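Local coordinates for protein dihydrodipicolinate synthase (Bacillus anthracis, PDB 1XKY) that probably catalyses the condensation of pyruvate with aspartate semialdehyde on the lysine biosynthesis pathway, as other dihydrodipicolinate synthases do, at residues A[119-124]-A[150-155]; A[142-147]-A[172-177]; A[37-42]-A[76-81]; A[18-23]-A[48-53]. All blocks are in the same frame, centred on the assembly; numbering follows the deposited sequence.

In the fold
All four contacts belong to one eight-stranded TIM barrel but to different layers of it. Contacts 2 and 4 lie in the buried barrel wall, where neighbouring parallel strands are joined by backbone hydrogen bonds; their centres are about 17 Å apart. Contacts 1 and 3 are only partly buried and rely more on side-chain amides and, in contact 3, a guanidinium. Contact 3 packs two outer helices beside contact 4, with L38 and L42 against M20, so helix 32-44 covers the strands it connects. Contact 1 joins a loop and the start of helix 123-135 to a second loop, next to a second subunit, and touches contact 2, where I154 N probably bonds N145 OD1. Contacts 1 and 3 lie on opposite sides of the chain's centre.

Contact 1 (A[119-124]-A[150-155]); sequences NKPSQE and SIVQIS
The side-chain amide of Q123 is the flat group that joins 119-124 to Q153 and S155. At its edge, almost in the amide plane, Q123 NE2 gives a nearly straight 2.7 Å bond to the backbone O of Q153. Above the plane at the carbonyl end, 43° out of it, the backbone N of S155 donates to Q123 OE1 over 3.0 Å. These segments follow the fourth and fifth strands of the TIM barrel. Glutamine suits the place because one amide both gives and accepts, and a bend at chi2 (-53°) swings CD round to the 150-155 side. T158, which also bonds S155 OG, gives OE1 a further partner. The Q153 side chain crosses that of Q123 at about a right angle, with the amide planes 38° apart; their NE2 atoms are 3.3 Å from each other but, both being donors, form no bond. Branched V152 packs CG1 on P121 CD at 4.4 Å and also lies against P121 O and K120 CA. K120 CD meets I151 CG2 at 4.2 Å, and both residues also pack on G148 of a second subunit. Nearby, one water bridges the segments, accepting from K120 N at 2.9 Å and donating to S150 O at 2.8 Å.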
loop_
_atom_site.group_PDB
_atom_site.type_symbol
_atom_site.label_atom_id
_atom_site.label_comp_id
_atom_site.label_asym_id
_atom_site.label_seq_id
_atom_site.Cartn_x
_atom_site.Cartn_y
_atom_site.Cartn_z
ATOM N N ASN A 119 -7.721 9.483 -15.170
ATOM C CA ASN A 119 -6.618 9.755 -16.114
ATOM C C ASN A 119 -5.251 10.063 -15.476
ATOM O O ASN A 119 -4.268 10.252 -16.197
ATOM C CB ASN A 119 -6.990 10.819 -17.178
ATOM C CG ASN A 119 -7.610 12.081 -16.595
ATOM O OD1 ASN A 119 -7.532 12.336 -15.396
ATOM N ND2 ASN A 119 -8.226 12.886 -17.464
ATOM N N LYS A 120 -5.194 10.102 -14.144
ATOM C CA LYS A 120 -3.934 10.183 -13.391
ATOM C C LYS A 120 -2.967 11.281 -13.846
ATOM O O LYS A 120 -1.834 10.987 -14.262
ATOM C CB LYS A 120 -3.223 8.829 -13.419
ATOM C CG LYS A 120 -4.032 7.699 -12.777
ATOM C CD LYS A 120 -3.123 6.604 -12.258
ATOM C CE LYS A 120 -2.379 5.911 -13.367
ATOM N NZ LYS A 120 -1.459 4.884 -12.804
ATOM N N PRO A 121 -3.400 12.550 -13.752
ATOM C CA PRO A 121 -2.547 13.653 -14.185
ATOM C C PRO A 121 -1.332 13.892 -13.282
ATOM O O PRO A 121 -1.307 13.457 -12.133
ATOM C CB PRO A 121 -3.489 14.860 -14.125
ATOM C CG PRO A 121 -4.457 14.517 -13.064
ATOM C CD PRO A 121 -4.698 13.036 -13.245
ATOM N N SER A 122 -0.350 14.617 -13.812
ATOM C CA SER A 122 0.843 14.984 -13.063
ATOM C C SER A 122 0.532 16.161 -12.154
ATOM O O SER A 122 -0.549 16.743 -12.233
ATOM C CB SER A 122 1.946 15.405 -14.025
ATOM O OG SER A 122 1.589 16.617 -14.655
ATOM N N GLN A 123 1.503 16.544 -11.324
ATOM C CA GLN A 123 1.351 17.746 -10.488
ATOM C C GLN A 123 1.157 18.992 -11.335
ATOM O O GLN A 123 0.269 19.797 -11.057
ATOM C CB GLN A 123 2.547 17.925 -9.540
ATOM C CG GLN A 123 2.644 16.850 -8.478
ATOM C CD GLN A 123 1.356 16.688 -7.698
ATOM O OE1 GLN A 123 0.793 17.667 -7.188
ATOM N NE2 GLN A 123 0.864 15.454 -7.624
ATOM N N GLU A 124 1.975 19.143 -12.379
ATOM C CA GLU A 124 1.885 20.313 -13.254
ATOM C C GLU A 124 0.600 20.274 -14.092
ATOM O O GLU A 124 0.015 21.317 -14.358
ATOM C CB GLU A 124 3.134 20.432 -14.134
ATOM C CG GLU A 124 3.162 21.614 -15.115
ATOM C CD GLU A 124 3.185 22.981 -14.460
ATOM O OE1 GLU A 124 3.467 23.085 -13.249
ATOM O OE2 GLU A 124 2.928 23.969 -15.171
ATOM N N SER A 150 -9.299 9.301 -6.457
ATOM C CA SER A 150 -8.648 9.762 -7.672
ATOM C C SER A 150 -7.250 9.189 -7.874
ATOM O O SER A 150 -6.666 9.416 -8.929
ATOM C CB SER A 150 -8.586 11.288 -7.697
ATOM O OG SER A 150 -9.885 11.830 -7.843
ATOM N N ILE A 151 -6.730 8.479 -6.863
ATOM C CA ILE A 151 -5.391 7.861 -6.877
ATOM C C ILE A 151 -4.269 8.880 -6.649
ATOM O O ILE A 151 -3.491 8.762 -5.700
ATOM C CB ILE A 151 -5.138 7.032 -8.175
ATOM C CG1 ILE A 151 -6.304 6.036 -8.362
ATOM C CG2 ILE A 151 -3.736 6.392 -8.153
ATOM C CD1 ILE A 151 -5.935 4.641 -8.614
ATOM N N VAL A 152 -4.197 9.876 -7.525
ATOM C CA VAL A 152 -3.207 10.939 -7.397
ATOM C C VAL A 152 -3.474 11.796 -6.164
ATOM O O VAL A 152 -4.609 11.895 -5.700
ATOM C CB VAL A 152 -3.185 11.843 -8.644
ATOM C CG1 VAL A 152 -2.752 11.051 -9.867
ATOM C CG2 VAL A 152 -4.549 12.477 -8.866
ATOM N N GLN A 153 -2.420 12.414 -5.640
ATOM C CA GLN A 153 -2.569 13.482 -4.658
ATOM C C GLN A 153 -2.172 14.832 -5.247
ATOM O O GLN A 153 -1.267 14.916 -6.078
ATOM C CB GLN A 153 -1.731 13.186 -3.413
ATOM C CG GLN A 153 -0.400 12.514 -3.706
ATOM C CD GLN A 153 0.726 13.511 -3.895
ATOM O OE1 GLN A 153 0.982 14.340 -3.021
ATOM N NE2 GLN A 153 1.402 13.435 -5.037
ATOM N N ILE A 154 -2.857 15.885 -4.814
ATOM C CA ILE A 154 -2.319 17.238 -4.903
ATOM C C ILE A 154 -1.238 17.472 -3.853
ATOM O O ILE A 154 -1.535 17.650 -2.672
ATOM C CB ILE A 154 -3.444 18.277 -4.747
ATOM C CG1 ILE A 154 -4.739 17.761 -5.377
ATOM C CG2 ILE A 154 -3.034 19.603 -5.369
ATOM C CD1 ILE A 154 -5.861 18.775 -5.383
ATOM N N SER A 155 0.017 17.470 -4.292
ATOM C CA SER A 155 1.144 17.665 -3.388
ATOM C C SER A 155 1.016 18.976 -2.620
ATOM O O SER A 155 0.333 19.900 -3.061
ATOM C CB SER A 155 2.463 17.636 -4.163
ATOM O OG SER A 155 2.697 18.872 -4.817
HETATM O O HOH W 1 -6.486 10.301 -11.585
#

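Contact 2 (A[142-147]-A[172-177])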
loop_
_atom_site.group_PDB
_atom_site.type_symbol
_atom_site.label_atom_id
_atom_site.label_comp_id
_atom_site.label_asym_id
_atom_site.label_seq_id
_atom_site.Cartn_x
_atom_site.Cartn_y
_atom_site.Cartn_z
ATOM N N MET A 142 -12.649 25.977 -3.948
ATOM C CA MET A 142 -12.130 25.028 -2.973
ATOM C C MET A 142 -11.624 23.810 -3.744
ATOM O O MET A 142 -12.356 23.203 -4.530
ATOM C CB MET A 142 -13.212 24.613 -1.969
ATOM C CG MET A 142 -12.750 23.598 -0.908
ATOM S SD MET A 142 -14.022 23.111 0.301
ATOM C CE MET A 142 -14.072 24.547 1.353
ATOM N N LEU A 143 -10.356 23.474 -3.521
ATOM C CA LEU A 143 -9.764 22.269 -4.071
ATOM C C LEU A 143 -10.198 21.055 -3.250
ATOM O O LEU A 143 -10.507 21.171 -2.064
ATOM C CB LEU A 143 -8.242 22.381 -4.053
ATOM C CG LEU A 143 -7.586 23.557 -4.768
ATOM C CD1 LEU A 143 -6.091 23.514 -4.515
ATOM C CD2 LEU A 143 -7.876 23.541 -6.253
ATOM N N TYR A 144 -10.206 19.889 -3.882
ATOM C CA TYR A 144 -10.581 18.657 -3.206
ATOM C C TYR A 144 -9.531 17.590 -3.490
ATOM O O TYR A 144 -9.432 17.077 -4.611
ATOM C CB TYR A 144 -11.985 18.235 -3.656
ATOM C CG TYR A 144 -12.571 16.988 -3.017
ATOM C CD1 TYR A 144 -12.005 16.392 -1.887
ATOM C CD2 TYR A 144 -13.745 16.432 -3.529
ATOM C CE1 TYR A 144 -12.573 15.263 -1.311
ATOM C CE2 TYR A 144 -14.317 15.304 -2.961
ATOM C CZ TYR A 144 -13.728 14.725 -1.855
ATOM O OH TYR A 144 -14.308 13.609 -1.293
ATOM N N ASN A 145 -8.735 17.291 -2.463
ATOM C CA ASN A 145 -7.736 16.224 -2.510
ATOM C C ASN A 145 -8.366 14.930 -1.990
ATOM O O ASN A 145 -8.830 14.869 -0.844
ATOM C CB ASN A 145 -6.525 16.605 -1.651
ATOM C CG ASN A 145 -5.420 15.571 -1.696
ATOM O OD1 ASN A 145 -4.969 15.163 -2.767
ATOM N ND2 ASN A 145 -4.975 15.141 -0.525
ATOM N N VAL A 146 -8.404 13.915 -2.847
ATOM C CA VAL A 146 -9.068 12.658 -2.517
ATOM C C VAL A 146 -8.385 11.472 -3.213
ATOM O O VAL A 146 -8.947 10.860 -4.136
ATOM C CB VAL A 146 -10.588 12.746 -2.799
ATOM C CG1 VAL A 146 -10.882 12.992 -4.289
ATOM C CG2 VAL A 146 -11.317 11.516 -2.270
ATOM N N PRO A 147 -7.147 11.155 -2.778
ATOM C CA PRO A 147 -6.381 10.065 -3.385
ATOM C C PRO A 147 -7.083 8.718 -3.274
ATOM O O PRO A 147 -6.874 7.845 -4.111
ATOM C CB PRO A 147 -5.062 10.075 -2.588
ATOM C CG PRO A 147 -5.399 10.756 -1.315
ATOM C CD PRO A 147 -6.381 11.798 -1.691
ATOM N N LYS A 172 -10.420 20.995 0.638
ATOM C CA LYS A 172 -10.949 19.845 1.369
ATOM C C LYS A 172 -9.899 18.751 1.232
ATOM O O LYS A 172 -9.683 18.236 0.138
ATOM C CB LYS A 172 -12.292 19.384 0.772
ATOM C CG LYS A 172 -12.845 18.096 1.381
ATOM C CD LYS A 172 -14.107 17.621 0.686
ATOM C CE LYS A 172 -14.616 16.308 1.306
ATOM N NZ LYS A 172 -15.887 15.842 0.671
ATOM N N ASP A 173 -9.233 18.408 2.329
ATOM C CA ASP A 173 -8.147 17.425 2.270
ATOM C C ASP A 173 -8.581 16.069 2.818
ATOM O O ASP A 173 -8.549 15.837 4.031
ATOM C CB ASP A 173 -6.902 17.937 3.017
ATOM C CG ASP A 173 -5.650 17.119 2.695
ATOM O OD1 ASP A 173 -5.783 15.973 2.208
ATOM O OD2 ASP A 173 -4.531 17.620 2.938
ATOM N N ALA A 174 -8.973 15.173 1.912
ATOM C CA ALA A 174 -9.310 13.793 2.274
ATOM C C ALA A 174 -8.130 12.820 2.077
ATOM O O ALA A 174 -8.324 11.611 1.898
ATOM C CB ALA A 174 -10.527 13.329 1.497
ATOM N N GLY A 175 -6.908 13.339 2.132
ATOM C CA GLY A 175 -5.711 12.501 2.040
ATOM C C GLY A 175 -5.477 11.623 3.260
ATOM O O GLY A 175 -4.676 10.689 3.206
ATOM N N GLY A 176 -6.153 11.936 4.364
ATOM C CA GLY A 176 -6.067 11.153 5.590
ATOM C C GLY A 176 -4.811 11.410 6.401
ATOM O O GLY A 176 -4.508 10.667 7.323
ATOM N N ASP A 177 -4.100 12.485 6.081
ATOM C CA ASP A 177 -2.787 12.741 6.644
ATOM C C ASP A 177 -2.748 14.140 7.241
ATOM O O ASP A 177 -2.650 15.132 6.510
ATOM C CB ASP A 177 -1.725 12.583 5.549
ATOM C CG ASP A 177 -0.305 12.611 6.089
ATOM O OD1 ASP A 177 -0.061 13.217 7.152
ATOM O OD2 ASP A 177 0.581 12.020 5.439
#
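Y144 and N145 pair in parallel with K172 and D173, the fifth and sixth strands of the TIM barrel lying side by side. Backbone bonds come first: K172 N donates to L143 O, N145 N to K172 O and, where the strands end, A174 N to N145 O at 2.8 Å.

Aromatic contact follows on the face that carries Y144 and K172. The lysine chain is extended and runs beside the tyrosine, pointing the same way, so that K172 CD lies 3.7 Å from the centroid of the Y144 ring in a CH-pi contact. V146 CG1 covers the opposite face of the ring over its centre, and A174 CB meets its edge in plane, 4.0 Å from Y144 CE1. A long, flexible methylene chain suits lying over a flat ring; in relatives, the lysine that forms a Schiff base with pyruvate stands on this sixth strand.

Polar side chains occupy the other face. With CG of N145 anti to its backbone N (chi1 -178°), its amide lies beside the D173 carboxylate, while N145 OD1 accepts from I154 N. D173 OD1 is gripped twice: G175 N donates at 2.9 Å, making an Asx turn, and N145 ND2 approaches at 3.0 Å from 48° above the carboxylate plane.

Contact 3 (A[37-42]-A[76-81]); sequences KLVNYL and SVVDKR
R81 stretches from the turn after helix 64-78 to N40 on helix 32-44. Its CB points toward that helix, and CG stands anti to the carbonyl carbon; CD follows in an extended line before the chain bends at chi3 (-75°). NE then donates to V78 O at 3.0 Å, while R81 N reaches the same oxygen from the opposite face of its plane. At the tip, NH2 bonds V77 O at 2.9 Å and, across the contact, N40 OD1 at 2.9 Å. NH1 adds a longer bond of 3.3 Å to that same OD1. The asparagine oxygen thus lies at the guanidinium edge, held end-on by two nitrogens, the two planes being 40° apart. Beneath this polar grip the first and second outer helices of the TIM barrel meet through valines: V39 CG1 touches V77 CG1 at 3.8 Å and V78 CG2 at 3.6 Å. Short, branched valine lets the helices sit close, and V39 and V78 also rest on I50 of strand 49-52. Arginine suits the helix end because it has several N-H groups to offer the last carbonyls; its positive charge would probably also offset the partial negative charge of that end, while neutral N40 extends the network without making a salt bridge.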
loop_
_atom_site.group_PDB
_atom_site.type_symbol
_atom_site.label_atom_id
_atom_site.label_comp_id
_atom_site.label_asym_id
_atom_site.label_seq_id
_atom_site.Cartn_x
_atom_site.Cartn_y
_atom_site.Cartn_z
ATOM N N LYS A 37 -36.605 19.871 1.997
ATOM C CA LYS A 37 -36.652 19.373 3.370
ATOM C C LYS A 37 -35.245 19.138 3.925
ATOM O O LYS A 37 -34.939 19.537 5.056
ATOM C CB LYS A 37 -37.471 18.084 3.454
ATOM C CG LYS A 37 -37.810 17.672 4.879
ATOM C CD LYS A 37 -38.366 16.243 4.958
ATOM C CE LYS A 37 -39.829 16.140 4.549
ATOM N NZ LYS A 37 -40.011 15.884 3.089
ATOM N N LEU A 38 -34.390 18.514 3.116
ATOM C CA LEU A 38 -33.033 18.169 3.548
ATOM C C LEU A 38 -32.178 19.404 3.812
ATOM O O LEU A 38 -31.466 19.460 4.808
ATOM C CB LEU A 38 -32.335 17.278 2.507
ATOM C CG LEU A 38 -30.862 16.941 2.799
ATOM C CD1 LEU A 38 -30.741 16.173 4.094
ATOM C CD2 LEU A 38 -30.251 16.149 1.650
ATOM N N VAL A 39 -32.235 20.377 2.906
ATOM C CA VAL A 39 -31.472 21.625 3.057
ATOM C C VAL A 39 -31.849 22.345 4.354
ATOM O O VAL A 39 -30.975 22.762 5.120
ATOM C CB VAL A 39 -31.665 22.566 1.851
ATOM C CG1 VAL A 39 -31.116 23.956 2.144
ATOM C CG2 VAL A 39 -30.985 21.987 0.604
ATOM N N ASN A 40 -33.147 22.460 4.613
ATOM C CA ASN A 40 -33.612 23.123 5.841
ATOM C C ASN A 40 -33.203 22.376 7.107
ATOM O O ASN A 40 -32.782 22.992 8.105
ATOM C CB ASN A 40 -35.124 23.334 5.792
ATOM C CG ASN A 40 -35.508 24.473 4.870
ATOM O OD1 ASN A 40 -34.947 25.565 4.960
ATOM N ND2 ASN A 40 -36.453 24.226 3.976
ATOM N N TYR A 41 -33.317 21.051 7.050
ATOM C CA TYR A 41 -32.849 20.197 8.137
ATOM C C TYR A 41 -31.362 20.442 8.455
ATOM O O TYR A 41 -30.984 20.668 9.617
ATOM C CB TYR A 41 -33.103 18.717 7.815
ATOM C CG TYR A 41 -32.393 17.795 8.788
ATOM C CD1 TYR A 41 -32.975 17.452 10.005
ATOM C CD2 TYR A 41 -31.116 17.317 8.508
ATOM C CE1 TYR A 41 -32.311 16.632 10.916
ATOM C CE2 TYR A 41 -30.444 16.489 9.405
ATOM C CZ TYR A 41 -31.042 16.150 10.611
ATOM O OH TYR A 41 -30.368 15.330 11.508
ATOM N N LEU A 42 -30.520 20.417 7.428
ATOM C CA LEU A 42 -29.075 20.587 7.641
ATOM C C LEU A 42 -28.754 21.925 8.295
ATOM O O LEU A 42 -28.003 21.982 9.271
ATOM C CB LEU A 42 -28.298 20.433 6.327
ATOM C CG LEU A 42 -28.331 19.022 5.724
ATOM C CD1 LEU A 42 -27.661 19.027 4.351
ATOM C CD2 LEU A 42 -27.697 18.008 6.654
ATOM N N SER A 76 -31.872 28.600 -4.391
ATOM C CA SER A 76 -33.193 29.151 -4.062
ATOM C C SER A 76 -33.606 28.857 -2.618
ATOM O O SER A 76 -34.006 29.759 -1.892
ATOM C CB SER A 76 -34.253 28.596 -5.026
ATOM O OG SER A 76 -35.552 29.037 -4.656
ATOM N N VAL A 77 -33.521 27.594 -2.212
ATOM C CA VAL A 77 -33.947 27.187 -0.875
ATOM C C VAL A 77 -33.037 27.799 0.189
ATOM O O VAL A 77 -33.521 28.330 1.193
ATOM C CB VAL A 77 -34.007 25.642 -0.727
ATOM C CG1 VAL A 77 -34.356 25.238 0.708
ATOM C CG2 VAL A 77 -35.031 25.067 -1.682
ATOM N N VAL A 78 -31.729 27.745 -0.044
ATOM C CA VAL A 78 -30.754 28.258 0.925
ATOM C C VAL A 78 -30.952 29.751 1.207
ATOM O O VAL A 78 -30.816 30.187 2.356
ATOM C CB VAL A 78 -29.310 27.946 0.476
ATOM C CG1 VAL A 78 -28.294 28.696 1.304
ATOM C CG2 VAL A 78 -29.068 26.455 0.578
ATOM N N ASP A 79 -31.288 30.518 0.171
ATOM C CA ASP A 79 -31.683 31.917 0.334
ATOM C C ASP A 79 -30.603 32.693 1.111
ATOM O O ASP A 79 -30.901 33.437 2.038
ATOM C CB ASP A 79 -33.053 31.973 1.041
ATOM C CG ASP A 79 -33.709 33.343 0.974
ATOM O OD1 ASP A 79 -34.442 33.676 1.925
ATOM O OD2 ASP A 79 -33.499 34.084 -0.006
ATOM N N LYS A 80 -29.348 32.466 0.729
ATOM C CA LYS A 80 -28.177 33.151 1.288
ATOM C C LYS A 80 -27.882 32.918 2.784
ATOM O O LYS A 80 -27.063 33.627 3.363
ATOM C CB LYS A 80 -28.243 34.659 0.970
ATOM C CG LYS A 80 -28.089 34.974 -0.513
ATOM C CD LYS A 80 -26.660 34.728 -0.997
ATOM C CE LYS A 80 -26.551 34.910 -2.504
ATOM N NZ LYS A 80 -25.236 34.432 -3.014
ATOM N N ARG A 81 -28.513 31.923 3.402
ATOM C CA ARG A 81 -28.280 31.644 4.831
ATOM C C ARG A 81 -26.913 31.024 5.102
ATOM O O ARG A 81 -26.312 31.271 6.147
ATOM C CB ARG A 81 -29.357 30.717 5.381
ATOM C CG ARG A 81 -30.696 31.398 5.616
ATOM C CD ARG A 81 -31.722 30.370 6.075
ATOM N NE ARG A 81 -32.164 29.531 4.965
ATOM C CZ ARG A 81 -32.783 28.359 5.100
ATOM N NH1 ARG A 81 -33.031 27.847 6.299
ATOM N NH2 ARG A 81 -33.151 27.691 4.017
#

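Contact 4 (A[18-23]-A[48-53]); sequences TAMVTP and TAIVVG
In the beta-alpha-beta unit of strand 16-19, helix 32-44 and strand 49-52, T18 and A19 lie in parallel register with I50 and V51. T18 uses both backbone polar atoms, N donating to A49 O at 2.9 Å and O accepting from V51 N at 2.8 Å. A third bond, M20 N to V51 O, is 3.1 Å long. These are the first two strands of the TIM barrel, linked through the helix outside; A19 also bonds S215 of the last strand, which closes the barrel. T18 and I50 point to one face of the sheet, A19 and V51 to the other. Small A19 takes little space at the strand's end and is the centre of an inverse gamma turn. The chain then turns M20 toward the second strand. With CG anti to the backbone N (chi1 -163°) and the chain extended at chi2, flexible M20 lays SD 4.0 Å from I50 CG2, while L38 and L42 of the covering helix pack on it. Past the pairing, two waters fill in for direct bonds: one donates to M20 O and V51 O, the other to M20 O and T22 OG1. The second water also accepts from the backbone N of G53, at 2.9 Å, whose positive phi suits a residue without a side chain.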
loop_
_atom_site.group_PDB
_atom_site.type_symbol
_atom_site.label_atom_id
_atom_site.label_comp_id
_atom_site.label_asym_id
_atom_site.label_seq_id
_atom_site.Cartn_x
_atom_site.Cartn_y
_atom_site.Cartn_z
ATOM N N THR A 18 -21.246 20.618 4.664
ATOM C CA THR A 18 -21.836 19.312 4.497
ATOM C C THR A 18 -21.868 18.944 3.028
ATOM O O THR A 18 -22.343 19.728 2.187
ATOM C CB THR A 18 -23.247 19.231 5.120
ATOM O OG1 THR A 18 -23.141 19.422 6.535
ATOM C CG2 THR A 18 -23.892 17.882 4.843
ATOM N N ALA A 19 -21.320 17.757 2.749
ATOM C CA ALA A 19 -21.335 17.132 1.432
ATOM C C ALA A 19 -22.686 16.471 1.225
ATOM O O ALA A 19 -22.863 15.281 1.487
ATOM C CB ALA A 19 -20.215 16.098 1.317
ATOM N N MET A 20 -23.636 17.257 0.737
ATOM C CA MET A 20 -25.038 16.869 0.748
ATOM C C MET A 20 -25.370 15.780 -0.262
ATOM O O MET A 20 -24.978 15.857 -1.423
ATOM C CB MET A 20 -25.916 18.088 0.469
ATOM C CG MET A 20 -27.351 17.890 0.839
ATOM S SD MET A 20 -28.352 19.320 0.428
ATOM C CE MET A 20 -28.287 19.303 -1.354
ATOM N N VAL A 21 -26.123 14.781 0.188
ATOM C CA VAL A 21 -26.709 13.791 -0.705
ATOM C C VAL A 21 -27.731 14.439 -1.646
ATOM O O VAL A 21 -28.279 15.507 -1.363
ATOM C CB VAL A 21 -27.372 12.601 0.075
ATOM C CG1 VAL A 21 -26.345 11.901 0.943
ATOM C CG2 VAL A 21 -28.576 13.071 0.917
ATOM N N THR A 22 -27.969 13.790 -2.778
ATOM C CA THR A 22 -28.992 14.240 -3.721
ATOM C C THR A 22 -30.218 13.325 -3.602
ATOM O O THR A 22 -30.170 12.162 -4.032
ATOM C CB THR A 22 -28.465 14.234 -5.168
ATOM O OG1 THR A 22 -27.287 15.048 -5.258
ATOM C CG2 THR A 22 -29.522 14.781 -6.126
ATOM N N PRO A 23 -31.302 13.823 -2.975
ATOM C CA PRO A 23 -32.517 13.010 -2.880
ATOM C C PRO A 23 -33.100 12.614 -4.239
ATOM O O PRO A 23 -33.201 13.455 -5.140
ATOM C CB PRO A 23 -33.497 13.918 -2.115
ATOM C CG PRO A 23 -32.636 14.871 -1.375
ATOM C CD PRO A 23 -31.451 15.106 -2.258
ATOM N N THR A 48 -22.880 24.650 8.204
ATOM C CA THR A 48 -22.491 26.053 7.979
ATOM C C THR A 48 -22.228 26.397 6.506
ATOM O O THR A 48 -22.006 27.557 6.165
ATOM C CB THR A 48 -21.238 26.443 8.815
ATOM O OG1 THR A 48 -20.093 25.678 8.405
ATOM C CG2 THR A 48 -21.482 26.214 10.281
ATOM N N ALA A 49 -22.234 25.381 5.649
ATOM C CA ALA A 49 -22.057 25.543 4.209
ATOM C C ALA A 49 -22.532 24.260 3.555
ATOM O O ALA A 49 -22.390 23.182 4.136
ATOM C CB ALA A 49 -20.592 25.817 3.851
ATOM N N ILE A 50 -23.104 24.365 2.363
ATOM C CA ILE A 50 -23.571 23.178 1.662
ATOM C C ILE A 50 -22.800 22.954 0.367
ATOM O O ILE A 50 -22.758 23.832 -0.493
ATOM C CB ILE A 50 -25.079 23.243 1.369
ATOM C CG1 ILE A 50 -25.861 23.205 2.684
ATOM C CG2 ILE A 50 -25.505 22.074 0.457
ATOM C CD1 ILE A 50 -27.341 23.407 2.524
ATOM N N VAL A 51 -22.199 21.770 0.245
ATOM C CA VAL A 51 -21.609 21.330 -1.018
ATOM C C VAL A 51 -22.674 20.561 -1.804
ATOM O O VAL A 51 -23.191 19.541 -1.340
ATOM C CB VAL A 51 -20.347 20.449 -0.824
ATOM C CG1 VAL A 51 -19.684 20.192 -2.165
ATOM C CG2 VAL A 51 -19.372 21.110 0.129
ATOM N N VAL A 52 -23.006 21.074 -2.986
ATOM C CA VAL A 52 -24.066 20.514 -3.809
ATOM C C VAL A 52 -23.492 19.768 -5.001
ATOM O O VAL A 52 -22.639 20.295 -5.736
ATOM C CB VAL A 52 -24.993 21.609 -4.370
ATOM C CG1 VAL A 52 -26.145 20.982 -5.158
ATOM C CG2 VAL A 52 -25.524 22.481 -3.254
ATOM N N GLY A 53 -24.000 18.554 -5.200
ATOM C CA GLY A 53 -23.655 17.733 -6.355
ATOM C C GLY A 53 -22.213 17.266 -6.362
ATOM O O GLY A 53 -21.609 17.136 -7.427
HETATM O O HOH W 2 -26.009 16.996 -3.719
HETATM O O HOH W 3 -22.767 17.075 -2.391
#